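Local coordinates for protein phosphoribosylaminoimidazole-succinocarboxamide synthase (Pyrococcus horikoshii, PDB 4O84) that catalyses the ATP-dependent joining of L-aspartate to the carboxylate of 5-amino-1-(5-phospho-D-ribosyl)imidazole-4-carboxylate, giving SAICAR in de novo purine biosynthesis, at residues V90-V95 with I152-N157; I169-F174 with D195-W200; D173-F178 with L188-S193. All coordinates share one frame; numbering follows the deposited sequence.

Contact 1. Residues V90-V95 with I152-N157; sequences VVVRNV and IALKVN. With 5GP (guanosine-5'-monophosphate), chain J.
Asn94 and Asn157 meet amide to amide, each giving one ND2 hydrogen to the other's OD1 in a closed pair of hydrogen bonds. Both bonds are 2.9 Å long, from Asn157 ND2 to Asn94 OD1 and from Asn94 ND2 to Asn157 OD1, and both donors lie on a lone pair in the carbonyl plane of the acceptor. The two amides are nearly coplanar, their planes only 22° apart. Asn157 reaches over from the helix with CG anti to its backbone N (chi1 -179°), while Asn94, at the corner where the chain turns after Arg93, points its CB toward the helix and comes from the opposite direction.

Just before that corner, Val92 splits its two methyls between neighbouring turns of the helix. CG1, set anti to the backbone N (chi1 -174°), presses on the Asn157 amide carbon, with Val92 CG1 3.4 Å from Asn157 CG. The other branch, CG2, lies 3.8 Å from Ala153 CB. Val90, two residues back on the same side of the strand, brings its CG1 to 4.0 Å from that same Ala153 CB, and both strand valines thus converge on one small side chain of the helix.

The intervening residues face the nucleotide. Arg93 meets the phosphate of guanosine-5'-monophosphate at the edge of its guanidinium, with NH1 hydrogen-bonded to 5GP O1P at 2.7 Å; Glu118 holds NH2 in a salt bridge. Val91 puts its methyls against the ribose.

Asn94 ND2 also bonds to Leu171 O, so both of its hydrogens have acceptors. That second bond sets which way the Asn94 amide is turned, and the pair passes the choice on to Asn157. The amides thus satisfy each other inside a buried, mostly apolar interface, while the opposite side of the same strand grips an anion.

Contact 2. Residues I169-F174 with D195-W200; sequences IILVDF and DTCRFW. With 5GP (guanosine-5'-monophosphate), chain J.
With CG of Asp173 turned between its backbone N and carbonyl carbon (chi1 55°), and Arg198 extended from CG to NE, the carboxylate and guanidinium meet beside the nucleotide. Arg198 NH1 donates to Asp173 OD2 at 2.7 Å in a salt bridge, on the syn side and close to the guanidinium plane, although the two planes stand 70° apart. Arg198 NH1 also makes a hydrogen bond of 2.9 Å to 5GP O1P, and NE is salt-bridged to Asp211. Nearer the base, Asp195 O accepts a hydrogen bond from 5GP N2.

Ile170 and Trp200 form an antiparallel hydrogen-bonded pair. Farther on the register slips: Val172 N donates to Arg198 O, but Arg198 N donates to Asp173 O, and the helix-like backbone of Val172 fits a classic beta bulge. Val172 lays CG2 over the Trp200 indole, 3.4 Å from the centroid of its five-membered ring and 14° off the normal, a CH-pi contact. On the other side of the sheet Leu171 CD1 touches Phe199 CE1 at 3.8 Å, and Phe174 CB rests on Cys197 SG at 3.5 Å.

Asp173 divides its oxygens: OD1 accepts the ribose hydroxyl 5GP O3' at 2.6 Å while OD2 takes the arginine, a geometry consistent with steadying Arg198 against the phosphate.

Contact 3. Residues D173-F178 with L188-S193; sequences DFKLEF and LADEIS. With 5GP (guanosine-5'-monophosphate), chain J.
Leu188 CD1 sits over one face of the Phe178 ring, offset toward the rim, as a CH-pi contact 3.9 Å from the ring centroid. The same methyl packs 3.8 Å from Leu176 CD2, so one methyl of Leu188 touches both strand side chains. A second flat pair is made by Glu177 and Asp190, whose carboxylates stack with planes only 2° apart and with Glu177 OE2 3.9 Å from Asp190 OD1.

Two like charges this close call for a cation, and Lys175 supplies it. Bent at both chi3 (66°) and chi4, its chain runs along the ribose and base of the nucleotide, then NZ makes two hydrogen-bonded salt bridges, 2.9 Å to Asp190 OD1 and 2.7 Å to Glu177 OE2. It meets Asp190 from above the carboxylate plane, and Glu177 on the anti side, tilted out of its plane. Lys13 makes a salt bridge to the other oxygen of Asp190, so the network carries a second cation and the repulsion is probably well offset.

The backbones join through Ala189 N, which donates to Glu177 O at 2.7 Å. Phe178 and Leu188 form a non-hydrogen-bonded antiparallel pair next to it. Farther along, where the segments diverge, a water donates to both Lys175 O and Glu191 O and bridges the gap.

Strand 84-93 borders strand 169-180 here, through backbone bonds from Leu176 to Val90 and from Phe178 to Tyr86. Helix 143-165 packs on Phe178 through Ile149 and Ile152, whereas Ile192 packs on Phe56 and Phe57 of helix 45-62, placing the loop after strand 186-188 between the sheet and that helix.

Overall arrangement
Of the segments involved, strand 84-93 comes first from the N terminus, and contact 1 closes a long excursion of 56 residues by setting that strand against helix 143-165. The chain then leaves the helix directly into strand 169-180, which serves both remaining contacts. Contact 3 closes the shorter loop, back from strand 186-188, and lies nested within contact 2, whose return on strand 197-201 comes later; the two share Asp173 and Phe174. Contact 1 precedes both in series, yet strand 84-93 lies alongside 169-180, so each contact has a segment on this antiparallel sheet, with helix 143-165 and the loop from 188 packed against it. Guanosine-5'-monophosphate touches all three contacts.

Contact 1. Residues V90-V95 with I152-N157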
loop_
_atom_site.group_PDB
_atom_site.type_symbol
_atom_site.label_atom_id
_atom_site.label_comp_id
_atom_site.label_asym_id
_atom_site.label_seq_id
_atom_site.Cartn_x
_atom_site.Cartn_y
_atom_site.Cartn_z
ATOM N N VAL A 90 15.526 -12.443 5.375
ATOM C CA VAL A 90 14.646 -11.444 5.945
ATOM C C VAL A 90 13.243 -11.739 5.429
ATOM O O VAL A 90 12.982 -11.654 4.227
ATOM C CB VAL A 90 15.098 -10.023 5.570
ATOM C CG1 VAL A 90 14.191 -8.984 6.204
ATOM C CG2 VAL A 90 16.561 -9.800 5.964
ATOM N N VAL A 91 12.350 -12.087 6.351
ATOM C CA VAL A 91 11.004 -12.491 6.011
ATOM C C VAL A 91 9.996 -11.438 6.438
ATOM O O VAL A 91 9.999 -10.980 7.590
ATOM C CB VAL A 91 10.637 -13.876 6.613
ATOM C CG1 VAL A 91 9.160 -14.204 6.379
ATOM C CG2 VAL A 91 11.508 -14.975 6.010
ATOM N N VAL A 92 9.150 -11.042 5.484
ATOM C CA VAL A 92 8.047 -10.119 5.748
ATOM C C VAL A 92 6.713 -10.863 5.628
ATOM O O VAL A 92 6.450 -11.568 4.628
ATOM C CB VAL A 92 8.052 -8.906 4.784
ATOM C CG1 VAL A 92 6.974 -7.901 5.191
ATOM C CG2 VAL A 92 9.409 -8.223 4.785
ATOM N N ARG A 93 5.863 -10.679 6.635
ATOM C CA ARG A 93 4.618 -11.415 6.716
ATOM C C ARG A 93 3.431 -10.445 6.808
ATOM O O ARG A 93 3.428 -9.523 7.623
ATOM C CB ARG A 93 4.669 -12.400 7.903
ATOM C CG ARG A 93 6.045 -13.047 8.092
ATOM C CD ARG A 93 6.048 -14.169 9.128
ATOM N NE ARG A 93 5.462 -15.379 8.593
ATOM C CZ ARG A 93 6.099 -16.540 8.456
ATOM N NH1 ARG A 93 5.463 -17.582 7.919
ATOM N NH2 ARG A 93 7.347 -16.676 8.875
ATOM N N ASN A 94 2.434 -10.649 5.946
ATOM C CA ASN A 94 1.184 -9.867 5.985
ATOM C C ASN A 94 -0.011 -10.662 6.515
ATOM O O ASN A 94 -0.966 -10.100 7.061
ATOM C CB ASN A 94 0.843 -9.351 4.588
ATOM C CG ASN A 94 1.929 -8.466 4.034
ATOM O OD1 ASN A 94 2.290 -7.481 4.666
ATOM N ND2 ASN A 94 2.496 -8.844 2.885
ATOM N N VAL A 95 0.040 -11.969 6.277
ATOM C CA VAL A 95 -1.040 -12.889 6.598
ATOM C C VAL A 95 -0.370 -14.075 7.291
ATOM O O VAL A 95 0.689 -14.507 6.868
ATOM C CB VAL A 95 -1.785 -13.324 5.294
ATOM C CG1 VAL A 95 -2.745 -14.469 5.544
ATOM C CG2 VAL A 95 -2.515 -12.144 4.671
ATOM N N ILE A 152 13.969 -1.143 4.162
ATOM C CA ILE A 152 13.890 -1.519 2.754
ATOM C C ILE A 152 12.866 -2.647 2.610
ATOM O O ILE A 152 11.975 -2.579 1.744
ATOM C CB ILE A 152 15.263 -1.920 2.169
ATOM C CG1 ILE A 152 16.240 -0.730 2.241
ATOM C CG2 ILE A 152 15.135 -2.344 0.703
ATOM C CD1 ILE A 152 17.673 -1.073 1.892
ATOM N N ALA A 153 12.974 -3.665 3.469
ATOM C CA ALA A 153 12.100 -4.831 3.360
ATOM C C ALA A 153 10.625 -4.438 3.397
ATOM O O ALA A 153 9.831 -4.980 2.640
ATOM C CB ALA A 153 12.418 -5.871 4.416
ATOM N N LEU A 154 10.280 -3.478 4.253
ATOM C CA LEU A 154 8.908 -3.057 4.435
ATOM C C LEU A 154 8.405 -2.223 3.258
ATOM O O LEU A 154 7.229 -2.286 2.894
ATOM C CB LEU A 154 8.751 -2.304 5.762
ATOM C CG LEU A 154 8.765 -3.210 7.005
ATOM C CD1 LEU A 154 9.024 -2.416 8.287
ATOM C CD2 LEU A 154 7.446 -3.969 7.093
ATOM N N LYS A 155 9.314 -1.469 2.660
ATOM C CA LYS A 155 9.023 -0.673 1.480
ATOM C C LYS A 155 8.764 -1.623 0.309
ATOM O O LYS A 155 7.753 -1.507 -0.394
ATOM C CB LYS A 155 10.209 0.240 1.205
ATOM C CG LYS A 155 9.965 1.366 0.241
ATOM C CD LYS A 155 11.079 2.399 0.384
ATOM N N VAL A 156 9.663 -2.591 0.148
ATOM C CA VAL A 156 9.495 -3.657 -0.833
ATOM C C VAL A 156 8.174 -4.388 -0.597
ATOM O O VAL A 156 7.404 -4.616 -1.553
ATOM C CB VAL A 156 10.670 -4.645 -0.792
ATOM C CG1 VAL A 156 10.321 -5.928 -1.545
ATOM C CG2 VAL A 156 11.913 -3.971 -1.363
ATOM N N ASN A 157 7.903 -4.736 0.666
ATOM C CA ASN A 157 6.642 -5.394 0.986
ATOM C C ASN A 157 5.447 -4.622 0.446
ATOM O O ASN A 157 4.571 -5.208 -0.195
ATOM C CB ASN A 157 6.463 -5.608 2.492
ATOM C CG ASN A 157 5.153 -6.313 2.820
ATOM O OD1 ASN A 157 4.907 -7.417 2.326
ATOM N ND2 ASN A 157 4.307 -5.686 3.662
HETATM P P 5GP J . 8.050 -20.132 6.766
HETATM O O1P 5GP J . 6.596 -19.917 7.134
HETATM O O2P 5GP J . 8.307 -21.545 6.302
HETATM O O3P 5GP J . 9.018 -19.584 7.789
HETATM O "O5'" 5GP J . 8.418 -19.220 5.464
HETATM C "C5'" 5GP J . 8.086 -17.827 5.306
HETATM C "C4'" 5GP J . 8.213 -17.312 3.857
HETATM O "O4'" 5GP J . 9.577 -17.158 3.472
HETATM C "C3'" 5GP J . 7.617 -18.228 2.786
HETATM O "O3'" 5GP J . 7.164 -17.414 1.690
HETATM C "C2'" 5GP J . 8.777 -19.071 2.313
HETATM O "O2'" 5GP J . 8.597 -19.534 0.964
HETATM C "C1'" 5GP J . 9.936 -18.092 2.447
HETATM N N9 5GP J . 11.174 -18.814 2.810
HETATM C C8 5GP J . 11.711 -18.901 4.045
HETATM N N7 5GP J . 12.853 -19.633 4.021
HETATM C C5 5GP J . 13.055 -20.043 2.761
HETATM C C6 5GP J . 14.077 -20.846 2.045
HETATM O O6 5GP J . 15.043 -21.330 2.664
HETATM N N1 5GP J . 13.928 -21.028 0.718
HETATM C C2 5GP J . 12.895 -20.507 0.022
HETATM N N2 5GP J . 12.827 -20.754 -1.319
HETATM N N3 5GP J . 11.918 -19.753 0.620
HETATM C C4 5GP J . 11.948 -19.493 1.955
#

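Contact 2. Residues I169-F174 with D195-W200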
loop_
_atom_site.group_PDB
_atom_site.type_symbol
_atom_site.label_atom_id
_atom_site.label_comp_id
_atom_site.label_asym_id
_atom_site.label_seq_id
_atom_site.Cartn_x
_atom_site.Cartn_y
_atom_site.Cartn_z
ATOM N N ILE A 169 -4.158 -11.230 -6.089
ATOM C CA ILE A 169 -3.152 -12.070 -5.438
ATOM C C ILE A 169 -2.739 -11.481 -4.077
ATOM O O ILE A 169 -2.299 -10.346 -3.996
ATOM C CB ILE A 169 -1.885 -12.252 -6.328
ATOM C CG1 ILE A 169 -2.244 -12.889 -7.690
ATOM C CG2 ILE A 169 -0.844 -13.100 -5.592
ATOM C CD1 ILE A 169 -1.154 -12.767 -8.748
ATOM N N ILE A 170 -2.891 -12.276 -3.018
ATOM C CA ILE A 170 -2.448 -11.913 -1.680
ATOM C C ILE A 170 -0.962 -12.240 -1.505
ATOM O O ILE A 170 -0.529 -13.406 -1.629
ATOM C CB ILE A 170 -3.264 -12.657 -0.595
ATOM C CG1 ILE A 170 -4.759 -12.372 -0.764
ATOM C CG2 ILE A 170 -2.790 -12.288 0.815
ATOM C CD1 ILE A 170 -5.635 -13.441 -0.155
ATOM N N LEU A 171 -0.175 -11.215 -1.229
ATOM C CA LEU A 171 1.178 -11.466 -0.774
ATOM C C LEU A 171 1.093 -11.875 0.697
ATOM O O LEU A 171 0.962 -11.026 1.569
ATOM C CB LEU A 171 2.046 -10.224 -0.944
ATOM C CG LEU A 171 3.542 -10.403 -0.601
ATOM C CD1 LEU A 171 4.160 -11.524 -1.414
ATOM C CD2 LEU A 171 4.289 -9.098 -0.849
ATOM N N VAL A 172 1.111 -13.180 0.953
ATOM C CA VAL A 172 0.971 -13.728 2.305
ATOM C C VAL A 172 2.250 -13.500 3.125
ATOM O O VAL A 172 2.200 -12.973 4.232
ATOM C CB VAL A 172 0.574 -15.230 2.251
ATOM C CG1 VAL A 172 0.774 -15.918 3.606
ATOM C CG2 VAL A 172 -0.875 -15.358 1.770
ATOM N N ASP A 173 3.392 -13.884 2.565
ATOM C CA ASP A 173 4.698 -13.622 3.176
ATOM C C ASP A 173 5.735 -13.879 2.080
ATOM O O ASP A 173 5.372 -14.376 0.993
ATOM C CB ASP A 173 4.949 -14.485 4.436
ATOM C CG ASP A 173 4.793 -15.991 4.176
ATOM O OD1 ASP A 173 5.274 -16.490 3.151
ATOM O OD2 ASP A 173 4.178 -16.692 4.994
ATOM N N PHE A 174 6.997 -13.537 2.353
ATOM C CA PHE A 174 8.090 -13.737 1.407
ATOM C C PHE A 174 9.438 -13.538 2.089
ATOM O O PHE A 174 9.503 -12.897 3.140
ATOM C CB PHE A 174 7.948 -12.843 0.152
ATOM C CG PHE A 174 8.103 -11.357 0.399
ATOM C CD1 PHE A 174 9.180 -10.659 -0.150
ATOM C CD2 PHE A 174 7.164 -10.646 1.137
ATOM C CE1 PHE A 174 9.324 -9.277 0.051
ATOM C CE2 PHE A 174 7.315 -9.278 1.346
ATOM C CZ PHE A 174 8.389 -8.595 0.808
ATOM N N ASP A 195 8.887 -19.377 -5.680
ATOM C CA ASP A 195 9.751 -20.189 -4.828
ATOM C C ASP A 195 9.975 -19.558 -3.443
ATOM O O ASP A 195 10.087 -20.276 -2.428
ATOM C CB ASP A 195 11.106 -20.449 -5.500
ATOM C CG ASP A 195 11.133 -21.749 -6.304
ATOM O OD1 ASP A 195 12.255 -22.226 -6.584
ATOM O OD2 ASP A 195 10.049 -22.283 -6.662
ATOM N N THR A 196 10.028 -18.221 -3.418
ATOM C CA THR A 196 10.439 -17.471 -2.219
ATOM C C THR A 196 9.369 -16.549 -1.606
ATOM O O THR A 196 9.681 -15.758 -0.702
ATOM C CB THR A 196 11.671 -16.599 -2.523
ATOM O OG1 THR A 196 11.331 -15.674 -3.564
ATOM C CG2 THR A 196 12.839 -17.460 -2.931
ATOM N N CYS A 197 8.142 -16.648 -2.115
ATOM C CA CYS A 197 6.980 -15.890 -1.640
ATOM C C CYS A 197 5.815 -16.848 -1.418
ATOM O O CYS A 197 5.709 -17.859 -2.099
ATOM C CB CYS A 197 6.497 -14.883 -2.694
ATOM S SG CYS A 197 7.639 -13.631 -3.283
ATOM N N ARG A 198 4.913 -16.507 -0.511
ATOM C CA ARG A 198 3.611 -17.150 -0.501
ATOM C C ARG A 198 2.607 -16.250 -1.187
ATOM O O ARG A 198 2.374 -15.107 -0.757
ATOM C CB ARG A 198 3.143 -17.512 0.918
ATOM C CG ARG A 198 3.744 -18.804 1.454
ATOM C CD ARG A 198 3.024 -19.361 2.682
ATOM N NE ARG A 198 3.750 -20.510 3.235
ATOM C CZ ARG A 198 4.552 -20.476 4.303
ATOM N NH1 ARG A 198 4.732 -19.355 5.013
ATOM N NH2 ARG A 198 5.170 -21.589 4.678
ATOM N N PHE A 199 2.026 -16.772 -2.267
ATOM C CA PHE A 199 0.973 -16.086 -3.016
ATOM C C PHE A 199 -0.315 -16.876 -2.891
ATOM O O PHE A 199 -0.331 -18.102 -3.155
ATOM C CB PHE A 199 1.295 -16.020 -4.515
ATOM C CG PHE A 199 2.569 -15.302 -4.871
ATOM C CD1 PHE A 199 2.895 -14.057 -4.324
ATOM C CD2 PHE A 199 3.423 -15.859 -5.824
ATOM C CE1 PHE A 199 4.058 -13.409 -4.698
ATOM C CE2 PHE A 199 4.578 -15.208 -6.211
ATOM C CZ PHE A 199 4.899 -13.978 -5.646
ATOM N N TRP A 200 -1.394 -16.201 -2.502
ATOM C CA TRP A 200 -2.719 -16.823 -2.514
ATOM C C TRP A 200 -3.641 -16.088 -3.432
ATOM O O TRP A 200 -3.631 -14.850 -3.482
ATOM C CB TRP A 200 -3.397 -16.852 -1.137
ATOM C CG TRP A 200 -2.715 -17.668 -0.058
ATOM C CD1 TRP A 200 -1.615 -18.503 -0.173
ATOM C CD2 TRP A 200 -3.121 -17.767 1.344
ATOM N NE1 TRP A 200 -1.294 -19.063 1.042
ATOM C CE2 TRP A 200 -2.162 -18.662 1.989
ATOM C CE3 TRP A 200 -4.126 -17.192 2.106
ATOM C CZ2 TRP A 200 -2.234 -18.965 3.343
ATOM C CZ3 TRP A 200 -4.195 -17.505 3.474
ATOM C CH2 TRP A 200 -3.270 -18.366 4.073
HETATM P P 5GP J . 8.050 -20.132 6.766
HETATM O O1P 5GP J . 6.596 -19.917 7.134
HETATM O O2P 5GP J . 8.307 -21.545 6.302
HETATM O O3P 5GP J . 9.018 -19.584 7.789
HETATM O "O5'" 5GP J . 8.418 -19.220 5.464
HETATM C "C5'" 5GP J . 8.086 -17.827 5.306
HETATM C "C4'" 5GP J . 8.213 -17.312 3.857
HETATM O "O4'" 5GP J . 9.577 -17.158 3.472
HETATM C "C3'" 5GP J . 7.617 -18.228 2.786
HETATM O "O3'" 5GP J . 7.164 -17.414 1.690
HETATM C "C2'" 5GP J . 8.777 -19.071 2.313
HETATM O "O2'" 5GP J . 8.597 -19.534 0.964
HETATM C "C1'" 5GP J . 9.936 -18.092 2.447
HETATM N N9 5GP J . 11.174 -18.814 2.810
HETATM C C8 5GP J . 11.711 -18.901 4.045
HETATM N N7 5GP J . 12.853 -19.633 4.021
HETATM C C5 5GP J . 13.055 -20.043 2.761
HETATM C C6 5GP J . 14.077 -20.846 2.045
HETATM O O6 5GP J . 15.043 -21.330 2.664
HETATM N N1 5GP J . 13.928 -21.028 0.718
HETATM C C2 5GP J . 12.895 -20.507 0.022
HETATM N N2 5GP J . 12.827 -20.754 -1.319
HETATM N N3 5GP J . 11.918 -19.753 0.620
HETATM C C4 5GP J . 11.948 -19.493 1.955
#

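Contact 3. Residues D173-F178 with L188-S193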
loop_
_atom_site.group_PDB
_atom_site.type_symbol
_atom_site.label_atom_id
_atom_site.label_comp_id
_atom_site.label_asym_id
_atom_site.label_seq_id
_atom_site.Cartn_x
_atom_site.Cartn_y
_atom_site.Cartn_z
ATOM N N ASP A 173 3.392 -13.884 2.565
ATOM C CA ASP A 173 4.698 -13.622 3.176
ATOM C C ASP A 173 5.735 -13.879 2.080
ATOM O O ASP A 173 5.372 -14.376 0.993
ATOM C CB ASP A 173 4.949 -14.485 4.436
ATOM C CG ASP A 173 4.793 -15.991 4.176
ATOM O OD1 ASP A 173 5.274 -16.490 3.151
ATOM O OD2 ASP A 173 4.178 -16.692 4.994
ATOM N N PHE A 174 6.997 -13.537 2.353
ATOM C CA PHE A 174 8.090 -13.737 1.407
ATOM C C PHE A 174 9.438 -13.538 2.089
ATOM O O PHE A 174 9.503 -12.897 3.140
ATOM C CB PHE A 174 7.948 -12.843 0.152
ATOM C CG PHE A 174 8.103 -11.357 0.399
ATOM C CD1 PHE A 174 9.180 -10.659 -0.150
ATOM C CD2 PHE A 174 7.164 -10.646 1.137
ATOM C CE1 PHE A 174 9.324 -9.277 0.051
ATOM C CE2 PHE A 174 7.315 -9.278 1.346
ATOM C CZ PHE A 174 8.389 -8.595 0.808
ATOM N N LYS A 175 10.492 -14.087 1.476
ATOM C CA LYS A 175 11.857 -13.997 1.974
ATOM C C LYS A 175 12.717 -13.153 1.030
ATOM O O LYS A 175 12.687 -13.335 -0.175
ATOM C CB LYS A 175 12.484 -15.388 2.111
ATOM C CG LYS A 175 14.001 -15.385 2.380
ATOM C CD LYS A 175 14.692 -16.696 2.004
ATOM C CE LYS A 175 14.695 -16.997 0.503
ATOM N NZ LYS A 175 15.878 -16.495 -0.231
ATOM N N LEU A 176 13.490 -12.246 1.612
ATOM C CA LEU A 176 14.443 -11.415 0.889
ATOM C C LEU A 176 15.837 -11.698 1.405
ATOM O O LEU A 176 16.022 -12.141 2.560
ATOM C CB LEU A 176 14.132 -9.924 1.080
ATOM C CG LEU A 176 12.795 -9.385 0.562
ATOM C CD1 LEU A 176 12.671 -7.900 0.843
ATOM C CD2 LEU A 176 12.628 -9.679 -0.938
ATOM N N GLU A 177 16.813 -11.453 0.537
ATOM C CA GLU A 177 18.209 -11.429 0.923
ATOM C C GLU A 177 18.864 -10.155 0.388
ATOM O O GLU A 177 18.401 -9.547 -0.601
ATOM C CB GLU A 177 18.947 -12.677 0.453
ATOM C CG GLU A 177 18.315 -13.966 0.974
ATOM C CD GLU A 177 19.060 -15.234 0.583
ATOM O OE1 GLU A 177 20.280 -15.195 0.291
ATOM O OE2 GLU A 177 18.413 -16.295 0.586
ATOM N N PHE A 178 19.937 -9.772 1.067
ATOM C CA PHE A 178 20.543 -8.468 0.914
ATOM C C PHE A 178 22.051 -8.618 0.951
ATOM O O PHE A 178 22.596 -9.541 1.597
ATOM C CB PHE A 178 20.132 -7.545 2.071
ATOM C CG PHE A 178 18.707 -7.076 2.013
ATOM C CD1 PHE A 178 18.344 -5.989 1.225
ATOM C CD2 PHE A 178 17.728 -7.707 2.771
ATOM C CE1 PHE A 178 17.026 -5.559 1.182
ATOM C CE2 PHE A 178 16.405 -7.277 2.733
ATOM C CZ PHE A 178 16.058 -6.197 1.945
ATOM N N LEU A 188 19.265 -5.147 -2.529
ATOM C CA LEU A 188 18.410 -6.333 -2.562
ATOM C C LEU A 188 18.935 -7.388 -3.550
ATOM O O LEU A 188 19.303 -7.073 -4.673
ATOM C CB LEU A 188 16.971 -5.932 -2.890
ATOM C CG LEU A 188 15.933 -7.050 -2.879
ATOM C CD1 LEU A 188 15.762 -7.609 -1.479
ATOM C CD2 LEU A 188 14.601 -6.534 -3.417
ATOM N N ALA A 189 18.980 -8.640 -3.118
ATOM C CA ALA A 189 19.651 -9.679 -3.882
ATOM C C ALA A 189 18.771 -10.925 -4.035
ATOM O O ALA A 189 17.554 -10.830 -3.971
ATOM C CB ALA A 189 20.972 -10.032 -3.205
ATOM N N ASP A 190 19.409 -12.081 -4.218
ATOM C CA ASP A 190 18.746 -13.380 -4.411
ATOM C C ASP A 190 17.657 -13.292 -5.489
ATOM O O ASP A 190 17.926 -12.764 -6.558
ATOM C CB ASP A 190 18.238 -13.962 -3.086
ATOM C CG ASP A 190 17.908 -15.446 -3.179
ATOM O OD1 ASP A 190 16.752 -15.808 -2.927
ATOM O OD2 ASP A 190 18.788 -16.252 -3.505
ATOM N N GLU A 191 16.449 -13.799 -5.212
ATOM C CA GLU A 191 15.377 -13.836 -6.214
ATOM C C GLU A 191 14.065 -13.354 -5.598
ATOM O O GLU A 191 13.961 -13.214 -4.393
ATOM C CB GLU A 191 15.189 -15.261 -6.766
ATOM C CG GLU A 191 14.440 -16.192 -5.817
ATOM C CD GLU A 191 14.364 -17.614 -6.312
ATOM O OE1 GLU A 191 13.587 -17.887 -7.257
ATOM O OE2 GLU A 191 15.077 -18.469 -5.749
ATOM N N ILE A 192 13.071 -13.095 -6.441
ATOM C CA ILE A 192 11.712 -12.858 -5.980
ATOM C C ILE A 192 10.775 -13.647 -6.895
ATOM O O ILE A 192 10.483 -13.248 -8.036
ATOM C CB ILE A 192 11.338 -11.354 -5.922
ATOM C CG1 ILE A 192 12.354 -10.555 -5.104
ATOM C CG2 ILE A 192 9.941 -11.172 -5.349
ATOM C CD1 ILE A 192 12.246 -9.061 -5.296
ATOM N N SER A 193 10.321 -14.788 -6.381
ATOM C CA SER A 193 9.520 -15.705 -7.179
ATOM C C SER A 193 8.574 -16.526 -6.314
ATOM O O SER A 193 8.643 -16.470 -5.081
ATOM C CB SER A 193 10.435 -16.611 -8.031
ATOM O OG SER A 193 11.174 -17.514 -7.236
HETATM P P 5GP J . 8.050 -20.132 6.766
HETATM O O1P 5GP J . 6.596 -19.917 7.134
HETATM O O2P 5GP J . 8.307 -21.545 6.302
HETATM O O3P 5GP J . 9.018 -19.584 7.789
HETATM O "O5'" 5GP J . 8.418 -19.220 5.464
HETATM C "C5'" 5GP J . 8.086 -17.827 5.306
HETATM C "C4'" 5GP J . 8.213 -17.312 3.857
HETATM O "O4'" 5GP J . 9.577 -17.158 3.472
HETATM C "C3'" 5GP J . 7.617 -18.228 2.786
HETATM O "O3'" 5GP J . 7.164 -17.414 1.690
HETATM C "C2'" 5GP J . 8.777 -19.071 2.313
HETATM O "O2'" 5GP J . 8.597 -19.534 0.964
HETATM C "C1'" 5GP J . 9.936 -18.092 2.447
HETATM N N9 5GP J . 11.174 -18.814 2.810
HETATM C C8 5GP J . 11.711 -18.901 4.045
HETATM N N7 5GP J . 12.853 -19.633 4.021
HETATM C C5 5GP J . 13.055 -20.043 2.761
HETATM C C6 5GP J . 14.077 -20.846 2.045
HETATM O O6 5GP J . 15.043 -21.330 2.664
HETATM N N1 5GP J . 13.928 -21.028 0.718
HETATM C C2 5GP J . 12.895 -20.507 0.022
HETATM N N2 5GP J . 12.827 -20.754 -1.319
HETATM N N3 5GP J . 11.918 -19.753 0.620
HETATM C C4 5GP J . 11.948 -19.493 1.955
HETATM O O HOH W 1 11.474 -13.044 -2.576
#